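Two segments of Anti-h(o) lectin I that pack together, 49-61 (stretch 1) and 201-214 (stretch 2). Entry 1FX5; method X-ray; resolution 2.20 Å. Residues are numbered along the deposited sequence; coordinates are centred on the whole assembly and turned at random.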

ATOM      1  N   ALA A  49       3.801 -13.262  -6.427  1.00 17.78           N
ATOM      2  CA  ALA A  49       4.186 -12.153  -5.556  1.00 19.53           C
ATOM      3  C   ALA A  49       3.238 -10.984  -5.838  1.00 18.38           C
ATOM      4  O   ALA A  49       3.054 -10.601  -6.991  1.00 18.66           O
ATOM      5  CB  ALA A  49       5.631 -11.747  -5.801  1.00 17.64           C
ATOM      6  N   ARG A  50       2.638 -10.420  -4.796  1.00 18.83           N
ATOM      7  CA  ARG A  50       1.708  -9.300  -4.966  1.00 19.13           C
ATOM      8  C   ARG A  50       2.018  -8.195  -3.997  1.00 20.64           C
ATOM      9  O   ARG A  50       2.570  -8.463  -2.920  1.00 20.17           O
ATOM     10  CB  ARG A  50       0.276  -9.730  -4.612  1.00 19.87           C
ATOM     11  CG  ARG A  50      -0.109 -11.132  -4.994  1.00 21.58           C
ATOM     12  CD  ARG A  50      -1.533 -11.465  -4.576  1.00 23.36           C
ATOM     13  NE  ARG A  50      -1.791 -12.900  -4.664  1.00 20.17           N
ATOM     14  CZ  ARG A  50      -2.951 -13.439  -5.026  1.00 22.78           C
ATOM     15  NH1 ARG A  50      -3.982 -12.666  -5.344  1.00 22.50           N
ATOM     16  NH2 ARG A  50      -3.072 -14.758  -5.085  1.00 19.07           N
ATOM     17  N   TYR A  51       1.644  -6.964  -4.348  1.00 19.53           N
ATOM     18  CA  TYR A  51       1.881  -5.829  -3.444  1.00 22.08           C
ATOM     19  C   TYR A  51       0.885  -6.146  -2.300  1.00 21.00           C
ATOM     20  O   TYR A  51      -0.237  -6.618  -2.552  1.00 19.43           O
ATOM     21  CB  TYR A  51       1.571  -4.469  -4.110  1.00 21.65           C
ATOM     22  CG  TYR A  51       1.904  -3.272  -3.227  1.00 24.18           C
ATOM     23  CD1 TYR A  51       0.914  -2.381  -2.838  1.00 23.47           C
ATOM     24  CD2 TYR A  51       3.212  -3.048  -2.762  1.00 24.52           C
ATOM     25  CE1 TYR A  51       1.201  -1.304  -2.006  1.00 22.72           C
ATOM     26  CE2 TYR A  51       3.520  -1.962  -1.921  1.00 22.68           C
ATOM     27  CZ  TYR A  51       2.502  -1.091  -1.551  1.00 25.44           C
ATOM     28  OH  TYR A  51       2.747   0.011  -0.741  1.00 22.26           O
ATOM     29  N   ILE A  52       1.288  -5.882  -1.059  1.00 21.15           N
ATOM     30  CA  ILE A  52       0.450  -6.174   0.093  1.00 22.21           C
ATOM     31  C   ILE A  52      -0.917  -5.484   0.253  1.00 22.16           C
ATOM     32  O   ILE A  52      -1.843  -6.072   0.802  1.00 20.94           O
ATOM     33  CB  ILE A  52       1.302  -6.118   1.405  1.00 26.66           C
ATOM     34  CG1 ILE A  52       0.615  -6.906   2.513  1.00 29.12           C
ATOM     35  CG2 ILE A  52       1.555  -4.685   1.832  1.00 22.20           C
ATOM     36  CD1 ILE A  52       1.407  -6.925   3.803  1.00 39.00           C
ATOM     37  N   ALA A  53      -1.060  -4.272  -0.266  1.00 21.78           N
ATOM     38  CA  ALA A  53      -2.323  -3.544  -0.165  1.00 22.60           C
ATOM     39  C   ALA A  53      -3.228  -3.725  -1.400  1.00 22.59           C
ATOM     40  O   ALA A  53      -2.749  -3.622  -2.525  1.00 20.09           O
ATOM     41  CB  ALA A  53      -2.034  -2.048   0.013  1.00 21.00           C
ATOM     42  N   PRO A  54      -4.546  -3.976  -1.198  1.00 22.99           N
ATOM     43  CA  PRO A  54      -5.469  -4.137  -2.334  1.00 23.26           C
ATOM     44  C   PRO A  54      -5.667  -2.767  -3.023  1.00 25.04           C
ATOM     45  O   PRO A  54      -5.501  -1.701  -2.400  1.00 24.21           O
ATOM     46  CB  PRO A  54      -6.767  -4.609  -1.673  1.00 23.74           C
ATOM     47  CG  PRO A  54      -6.304  -5.280  -0.413  1.00 24.45           C
ATOM     48  CD  PRO A  54      -5.201  -4.360   0.067  1.00 22.68           C
ATOM     49  N   ILE A  55      -6.018  -2.809  -4.304  1.00 22.49           N
ATOM     50  CA  ILE A  55      -6.244  -1.623  -5.110  1.00 22.72           C
ATOM     51  C   ILE A  55      -7.740  -1.498  -5.357  1.00 22.95           C
ATOM     52  O   ILE A  55      -8.418  -2.503  -5.611  1.00 22.02           O
ATOM     53  CB  ILE A  55      -5.568  -1.784  -6.508  1.00 27.92           C
ATOM     54  CG1 ILE A  55      -4.133  -2.306  -6.370  1.00 31.52           C
ATOM     55  CG2 ILE A  55      -5.554  -0.478  -7.262  1.00 28.92           C
ATOM     56  CD1 ILE A  55      -3.180  -1.371  -5.696  1.00 28.42           C
ATOM     57  N   HIS A  56      -8.246  -0.271  -5.277  1.00 22.29           N
ATOM     58  CA  HIS A  56      -9.659   0.029  -5.499  1.00 22.27           C
ATOM     59  C   HIS A  56      -9.725   0.203  -7.016  1.00 20.65           C
ATOM     60  O   HIS A  56      -9.310   1.243  -7.528  1.00 21.92           O
ATOM     61  CB  HIS A  56     -10.022   1.342  -4.797  1.00 21.63           C
ATOM     62  CG  HIS A  56     -11.493   1.533  -4.556  1.00 24.51           C
ATOM     63  ND1 HIS A  56     -12.432   0.554  -4.838  1.00 27.30           N
ATOM     64  CD2 HIS A  56     -12.180   2.580  -4.055  1.00 23.42           C
ATOM     65  CE1 HIS A  56     -13.635   1.000  -4.514  1.00 24.98           C
ATOM     66  NE2 HIS A  56     -13.516   2.225  -4.036  1.00 24.19           N
ATOM     67  N   ILE A  57     -10.204  -0.806  -7.737  1.00 19.30           N
ATOM     68  CA  ILE A  57     -10.268  -0.701  -9.188  1.00 19.21           C
ATOM     69  C   ILE A  57     -11.529  -0.040  -9.742  1.00 19.16           C
ATOM     70  O   ILE A  57     -11.492   0.607 -10.788  1.00 20.52           O
ATOM     71  CB  ILE A  57      -9.912  -2.046  -9.862  1.00 20.92           C
ATOM     72  CG1 ILE A  57      -9.395  -1.807 -11.283  1.00 26.86           C
ATOM     73  CG2 ILE A  57     -11.107  -2.944  -9.921  1.00 22.49           C
ATOM     74  CD1 ILE A  57      -8.036  -1.148 -11.345  1.00 31.85           C
ATOM     75  N   TRP A  58     -12.664  -0.267  -9.110  1.00 17.46           N
ATOM     76  CA  TRP A  58     -13.877   0.372  -9.586  1.00 21.75           C
ATOM     77  C   TRP A  58     -14.736   0.657  -8.366  1.00 23.87           C
ATOM     78  O   TRP A  58     -14.544   0.049  -7.308  1.00 21.86           O
ATOM     79  CB  TRP A  58     -14.588  -0.359 -10.732  1.00 19.29           C
ATOM     80  CG  TRP A  58     -15.166  -1.670 -10.410  1.00 23.31           C
ATOM     81  CD1 TRP A  58     -14.540  -2.873 -10.464  1.00 22.43           C
ATOM     82  CD2 TRP A  58     -16.524  -1.937 -10.056  1.00 26.39           C
ATOM     83  NE1 TRP A  58     -15.424  -3.878 -10.178  1.00 21.75           N
ATOM     84  CE2 TRP A  58     -16.644  -3.336  -9.925  1.00 25.35           C
ATOM     85  CE3 TRP A  58     -17.646  -1.133  -9.851  1.00 28.82           C
ATOM     86  CZ2 TRP A  58     -17.859  -3.951  -9.595  1.00 29.45           C
ATOM     87  CZ3 TRP A  58     -18.847  -1.742  -9.530  1.00 33.01           C
ATOM     88  CH2 TRP A  58     -18.943  -3.142  -9.402  1.00 30.45           C
ATOM     89  N   ASN A  59     -15.608   1.647  -8.495  1.00 28.21           N
ATOM     90  CA  ASN A  59     -16.492   2.069  -7.411  1.00 34.24           C
ATOM     91  C   ASN A  59     -17.985   1.843  -7.653  1.00 35.99           C
ATOM     92  O   ASN A  59     -18.581   2.550  -8.459  1.00 36.41           O
ATOM     93  CB  ASN A  59     -16.228   3.559  -7.202  1.00 37.18           C
ATOM     94  CG  ASN A  59     -16.839   4.090  -5.930  1.00 42.60           C
ATOM     95  OD1 ASN A  59     -17.832   3.553  -5.423  1.00 45.88           O
ATOM     96  ND2 ASN A  59     -16.261   5.163  -5.412  1.00 43.06           N
ATOM     97  N   CYS A  60     -18.616   0.946  -6.899  1.00 39.76           N
ATOM     98  CA  CYS A  60     -20.051   0.699  -7.104  1.00 45.87           C
ATOM     99  C   CYS A  60     -20.976   1.878  -6.760  1.00 47.33           C
ATOM    100  O   CYS A  60     -22.076   1.986  -7.301  1.00 49.25           O
ATOM    101  CB  CYS A  60     -20.523  -0.557  -6.355  1.00 48.60           C
ATOM    102  SG  CYS A  60     -22.051  -1.318  -7.039  1.00 58.15           S
ATOM    103  N   ASN A  61     -20.528   2.772  -5.886  1.00 47.61           N
ATOM    104  CA  ASN A  61     -21.353   3.921  -5.510  1.00 49.09           C
ATOM    105  C   ASN A  61     -21.434   4.970  -6.616  1.00 47.48           C
ATOM    106  O   ASN A  61     -22.512   5.502  -6.882  1.00 48.55           O
ATOM    107  CB  ASN A  61     -20.847   4.575  -4.210  1.00 52.28           C
ATOM    108  CG  ASN A  61     -21.074   3.695  -2.977  1.00 56.24           C
ATOM    109  OD1 ASN A  61     -21.724   2.640  -3.048  1.00 55.91           O
ATOM    110  ND2 ASN A  61     -20.536   4.127  -1.840  1.00 55.65           N
ATOM    111  N   ASP A 201     -14.389  -4.608 -20.370  1.00 18.25           N
ATOM    112  CA  ASP A 201     -15.024  -3.870 -19.286  1.00 17.83           C
ATOM    113  C   ASP A 201     -14.705  -4.521 -17.938  1.00 18.16           C
ATOM    114  O   ASP A 201     -15.390  -5.454 -17.502  1.00 18.28           O
ATOM    115  CB  ASP A 201     -16.536  -3.839 -19.532  1.00 15.61           C
ATOM    116  CG  ASP A 201     -17.279  -2.928 -18.571  1.00 19.66           C
ATOM    117  OD1 ASP A 201     -18.512  -2.789 -18.745  1.00 19.48           O
ATOM    118  OD2 ASP A 201     -16.657  -2.361 -17.641  1.00 17.40           O
ATOM    119  N   LEU A 202     -13.740  -3.945 -17.235  1.00 16.27           N
ATOM    120  CA  LEU A 202     -13.332  -4.461 -15.943  1.00 18.21           C
ATOM    121  C   LEU A 202     -14.420  -4.538 -14.865  1.00 22.23           C
ATOM    122  O   LEU A 202     -14.370  -5.433 -14.023  1.00 20.81           O
ATOM    123  CB  LEU A 202     -12.123  -3.686 -15.460  1.00 17.14           C
ATOM    124  CG  LEU A 202     -10.728  -4.304 -15.584  1.00 21.36           C
ATOM    125  CD1 LEU A 202     -10.526  -5.218 -16.798  1.00 16.02           C
ATOM    126  CD2 LEU A 202      -9.719  -3.174 -15.539  1.00 20.63           C
ATOM    127  N   LYS A 203     -15.423  -3.652 -14.920  1.00 23.75           N
ATOM    128  CA  LYS A 203     -16.519  -3.652 -13.926  1.00 27.92           C
ATOM    129  C   LYS A 203     -17.352  -4.910 -14.026  1.00 28.31           C
ATOM    130  O   LYS A 203     -18.051  -5.278 -13.082  1.00 28.21           O
ATOM    131  CB  LYS A 203     -17.494  -2.499 -14.136  1.00 29.93           C
ATOM    132  CG  LYS A 203     -17.009  -1.146 -13.754  1.00 39.23           C
ATOM    133  CD  LYS A 203     -18.135  -0.149 -13.946  1.00 43.22           C
ATOM    134  CE  LYS A 203     -19.369  -0.583 -13.160  1.00 49.75           C
ATOM    135  NZ  LYS A 203     -20.489   0.403 -13.256  1.00 54.26           N
ATOM    136  N   GLU A 204     -17.328  -5.529 -15.199  1.00 27.07           N
ATOM    137  CA  GLU A 204     -18.093  -6.743 -15.406  1.00 29.07           C
ATOM    138  C   GLU A 204     -17.342  -8.040 -15.120  1.00 27.22           C
ATOM    139  O   GLU A 204     -17.943  -9.112 -15.103  1.00 27.35           O
ATOM    140  CB  GLU A 204     -18.571  -6.799 -16.855  1.00 33.32           C
ATOM    141  CG  GLU A 204     -19.628  -5.784 -17.213  1.00 41.21           C
ATOM    142  CD  GLU A 204     -20.141  -6.023 -18.622  1.00 45.44           C
ATOM    143  OE1 GLU A 204     -20.703  -7.123 -18.844  1.00 45.48           O
ATOM    144  OE2 GLU A 204     -19.959  -5.139 -19.504  1.00 43.59           O
ATOM    145  N   ILE A 205     -16.035  -7.951 -14.918  1.00 24.79           N
ATOM    146  CA  ILE A 205     -15.224  -9.124 -14.666  1.00 21.27           C
ATOM    147  C   ILE A 205     -14.547  -9.242 -13.303  1.00 20.80           C
ATOM    148  O   ILE A 205     -14.475 -10.341 -12.733  1.00 18.67           O
ATOM    149  CB  ILE A 205     -14.196  -9.237 -15.830  1.00 22.19           C
ATOM    150  CG1 ILE A 205     -14.929  -9.735 -17.077  1.00 24.63           C
ATOM    151  CG2 ILE A 205     -13.024 -10.149 -15.491  1.00 20.58           C
ATOM    152  CD1 ILE A 205     -14.737  -8.865 -18.240  1.00 31.10           C
ATOM    153  N   LEU A 206     -14.105  -8.109 -12.759  1.00 19.41           N
ATOM    154  CA  LEU A 206     -13.421  -8.062 -11.457  1.00 20.38           C
ATOM    155  C   LEU A 206     -14.219  -7.481 -10.274  1.00 18.22           C
ATOM    156  O   LEU A 206     -15.197  -6.755 -10.456  1.00 14.31           O
ATOM    157  CB  LEU A 206     -12.137  -7.218 -11.597  1.00 19.12           C
ATOM    158  CG  LEU A 206     -11.065  -7.578 -12.646  1.00 20.46           C
ATOM    159  CD1 LEU A 206     -10.024  -6.438 -12.810  1.00 17.36           C
ATOM    160  CD2 LEU A 206     -10.394  -8.854 -12.230  1.00 16.93           C
ATOM    161  N   PRO A 207     -13.845  -7.854  -9.038  1.00 18.58           N
ATOM    162  CA  PRO A 207     -14.563  -7.291  -7.876  1.00 17.47           C
ATOM    163  C   PRO A 207     -14.066  -5.821  -7.703  1.00 20.19           C
ATOM    164  O   PRO A 207     -13.120  -5.403  -8.397  1.00 19.38           O
ATOM    165  CB  PRO A 207     -14.110  -8.192  -6.727  1.00 16.71           C
ATOM    166  CG  PRO A 207     -12.746  -8.685  -7.174  1.00 17.13           C
ATOM    167  CD  PRO A 207     -12.907  -8.921  -8.648  1.00 15.31           C
ATOM    168  N   GLU A 208     -14.669  -5.026  -6.819  1.00 20.61           N
ATOM    169  CA  GLU A 208     -14.213  -3.636  -6.644  1.00 21.75           C
ATOM    170  C   GLU A 208     -12.768  -3.463  -6.167  1.00 19.39           C
ATOM    171  O   GLU A 208     -12.130  -2.440  -6.470  1.00 18.80           O
ATOM    172  CB  GLU A 208     -15.104  -2.891  -5.674  1.00 23.39           C
ATOM    173  CG  GLU A 208     -16.476  -2.626  -6.179  1.00 34.74           C
ATOM    174  CD  GLU A 208     -17.324  -2.045  -5.083  1.00 38.63           C
ATOM    175  OE1 GLU A 208     -17.143  -0.842  -4.760  1.00 39.98           O
ATOM    176  OE2 GLU A 208     -18.119  -2.824  -4.513  1.00 41.27           O
ATOM    177  N   TRP A 209     -12.297  -4.402  -5.345  1.00 16.90           N
ATOM    178  CA  TRP A 209     -10.926  -4.369  -4.813  1.00 19.83           C
ATOM    179  C   TRP A 209     -10.165  -5.603  -5.291  1.00 19.70           C
ATOM    180  O   TRP A 209     -10.630  -6.746  -5.083  1.00 18.92           O
ATOM    181  CB  TRP A 209     -10.926  -4.353  -3.274  1.00 18.22           C
ATOM    182  CG  TRP A 209     -11.483  -3.105  -2.649  1.00 24.57           C
ATOM    183  CD1 TRP A 209     -12.802  -2.814  -2.439  1.00 25.41           C
ATOM    184  CD2 TRP A 209     -10.734  -1.993  -2.116  1.00 24.12           C
ATOM    185  NE1 TRP A 209     -12.924  -1.594  -1.808  1.00 25.80           N
ATOM    186  CE2 TRP A 209     -11.673  -1.070  -1.593  1.00 25.84           C
ATOM    187  CE3 TRP A 209      -9.368  -1.685  -2.029  1.00 24.29           C
ATOM    188  CZ2 TRP A 209     -11.286   0.140  -0.987  1.00 25.60           C
ATOM    189  CZ3 TRP A 209      -8.984  -0.485  -1.432  1.00 28.08           C
ATOM    190  CH2 TRP A 209      -9.942   0.412  -0.917  1.00 27.75           C
ATOM    191  N   VAL A 210      -8.998  -5.381  -5.899  1.00 19.65           N
ATOM    192  CA  VAL A 210      -8.163  -6.480  -6.408  1.00 20.06           C
ATOM    193  C   VAL A 210      -6.703  -6.302  -6.013  1.00 21.13           C
ATOM    194  O   VAL A 210      -6.289  -5.207  -5.635  1.00 23.57           O
ATOM    195  CB  VAL A 210      -8.187  -6.571  -7.983  1.00 19.72           C
ATOM    196  CG1 VAL A 210      -9.587  -6.836  -8.498  1.00 18.45           C
ATOM    197  CG2 VAL A 210      -7.633  -5.289  -8.608  1.00 17.69           C
ATOM    198  N   SER A 211      -5.927  -7.377  -6.078  1.00 21.03           N
ATOM    199  CA  SER A 211      -4.499  -7.298  -5.746  1.00 18.43           C
ATOM    200  C   SER A 211      -3.779  -7.258  -7.107  1.00 16.67           C
ATOM    201  O   SER A 211      -4.381  -7.632  -8.111  1.00 15.63           O
ATOM    202  CB  SER A 211      -4.062  -8.554  -4.992  1.00 20.10           C
ATOM    203  OG  SER A 211      -4.215  -9.712  -5.792  1.00 21.02           O
ATOM    204  N   VAL A 212      -2.579  -6.687  -7.177  1.00 14.66           N
ATOM    205  CA  VAL A 212      -1.832  -6.640  -8.444  1.00 16.64           C
ATOM    206  C   VAL A 212      -0.513  -7.362  -8.136  1.00 18.47           C
ATOM    207  O   VAL A 212       0.013  -7.229  -7.015  1.00 14.88           O
ATOM    208  CB  VAL A 212      -1.527  -5.214  -8.954  1.00 18.39           C
ATOM    209  CG1 VAL A 212      -2.817  -4.478  -9.282  1.00 19.34           C
ATOM    210  CG2 VAL A 212      -0.683  -4.441  -7.949  1.00 13.09           C
ATOM    211  N   GLY A 213       0.011  -8.135  -9.091  1.00 14.93           N
ATOM    212  CA  GLY A 213       1.255  -8.850  -8.853  1.00 12.48           C
ATOM    213  C   GLY A 213       1.725  -9.640 -10.056  1.00 14.71           C
ATOM    214  O   GLY A 213       1.231  -9.432 -11.169  1.00 16.92           O
ATOM    215  N   PHE A 214       2.623 -10.594  -9.827  1.00 14.21           N
ATOM    216  CA  PHE A 214       3.166 -11.417 -10.891  1.00 13.41           C
ATOM    217  C   PHE A 214       3.168 -12.893 -10.491  1.00 14.81           C
ATOM    218  O   PHE A 214       3.094 -13.243  -9.306  1.00 16.29           O
ATOM    219  CB  PHE A 214       4.652 -11.074 -11.156  1.00 14.22           C
ATOM    220  CG  PHE A 214       4.961  -9.591 -11.385  1.00 17.31           C
ATOM    221  CD1 PHE A 214       5.310  -8.765 -10.315  1.00 17.11           C
ATOM    222  CD2 PHE A 214       4.982  -9.054 -12.672  1.00 13.73           C
ATOM    223  CE1 PHE A 214       5.677  -7.434 -10.522  1.00 16.97           C
ATOM    224  CE2 PHE A 214       5.348  -7.735 -12.880  1.00 12.76           C
ATOM    225  CZ  PHE A 214       5.694  -6.924 -11.806  1.00 15.26           C
TER
HETATM  226  O   HOH W   1      -2.080  -5.639  -4.399  1.00 14.99           O

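What holds the two stretches together most firmly? Backbone hydrogen bonds do, in two short antiparallel ladders. In the first, Ala49 and Phe214 form a reciprocal pair, Ala49 N to Phe214 O at 3.0 Å and Phe214 N to Ala49 O at 2.9 Å, and Tyr51 N adds a bond to Val212 O at 3.1 Å. In the second, Ile55 and Val210 repeat the pattern: Ile55 N reaches Val210 O at 2.8 Å, nearly straight, and Val210 N reaches Ile55 O at 2.9 Å. Between the paired residues the chains also lie close enough for CA-H...O contacts, among them Trp209 CA to Ile55 O at 3.2 Å.

How do the strands stay joined where the ladders break? Between Arg50 and Ile55 the register shifts by two, since four residues of stretch 1 lie between them and only two of stretch 2 between their partners Gly213 and Val210. A water fills the gap this leaves: it donates to Tyr51 O and to Ala53 O, each 2.8 Å from the water oxygen, and accepts from Val212 N at 3.0 Å. The NH of Val212 is thus satisfied although no backbone carbonyl of stretch 1 meets it. Nearby, Arg50 NH1 donates to Ser211 OG at 3.0 Å, with the hydroxyl oxygen at the edge of the guanidinium, near its plane, where an N-H can point at it.

Why does Glu208 make so many contacts? It sits just beyond the second ladder, where its carbonyl faces the turn at Ile57. Ile57 N bonds to Glu208 O at 2.8 Å, and the same oxygen takes weak bonds from Trp58 N at 3.5 Å and from His56 ND1 at 3.4 Å. The side chain of Glu208 works further along stretch 1: Glu208 OE1 accepts from Cys60 N at 3.2 Å, while Glu208 CG lies over the six-membered ring of Trp58, 3.8 Å from its centroid.

What anchors the indole of Trp58? Its side chain starts out sideways, but its end comes nearer to stretch 2, and NE1 donates to Leu206 O at 2.9 Å. That acceptor lies at the ring edge, leaving both faces free for packing. Lys203 covers one face, its CA 3.9 Å from the centroid of the five-membered ring, and Glu208 covers the opposite one, so the indole is sandwiched between two parts of stretch 2.

How do the remaining side chains pack? On the side of the sheet shared by His56 and Trp209, the imidazole and the six-membered ring of the indole form an offset stack, with planes only 7° apart and centroids 4.4 Å apart. Pro54 extends this patch, its CB 3.9 Å from Trp209 CE3. The side chains of Ile55 and Val210 are on the other face; there Ile55 CG1 meets Val212 CG1 at 3.9 Å, and Ile57 CB approaches Val210 CG2 at 4.2 Å. At Gly213 the chains draw close, its CA 3.9 Å from Arg50 CA; a CB there would clash with Ala49 O and Arg50 CA.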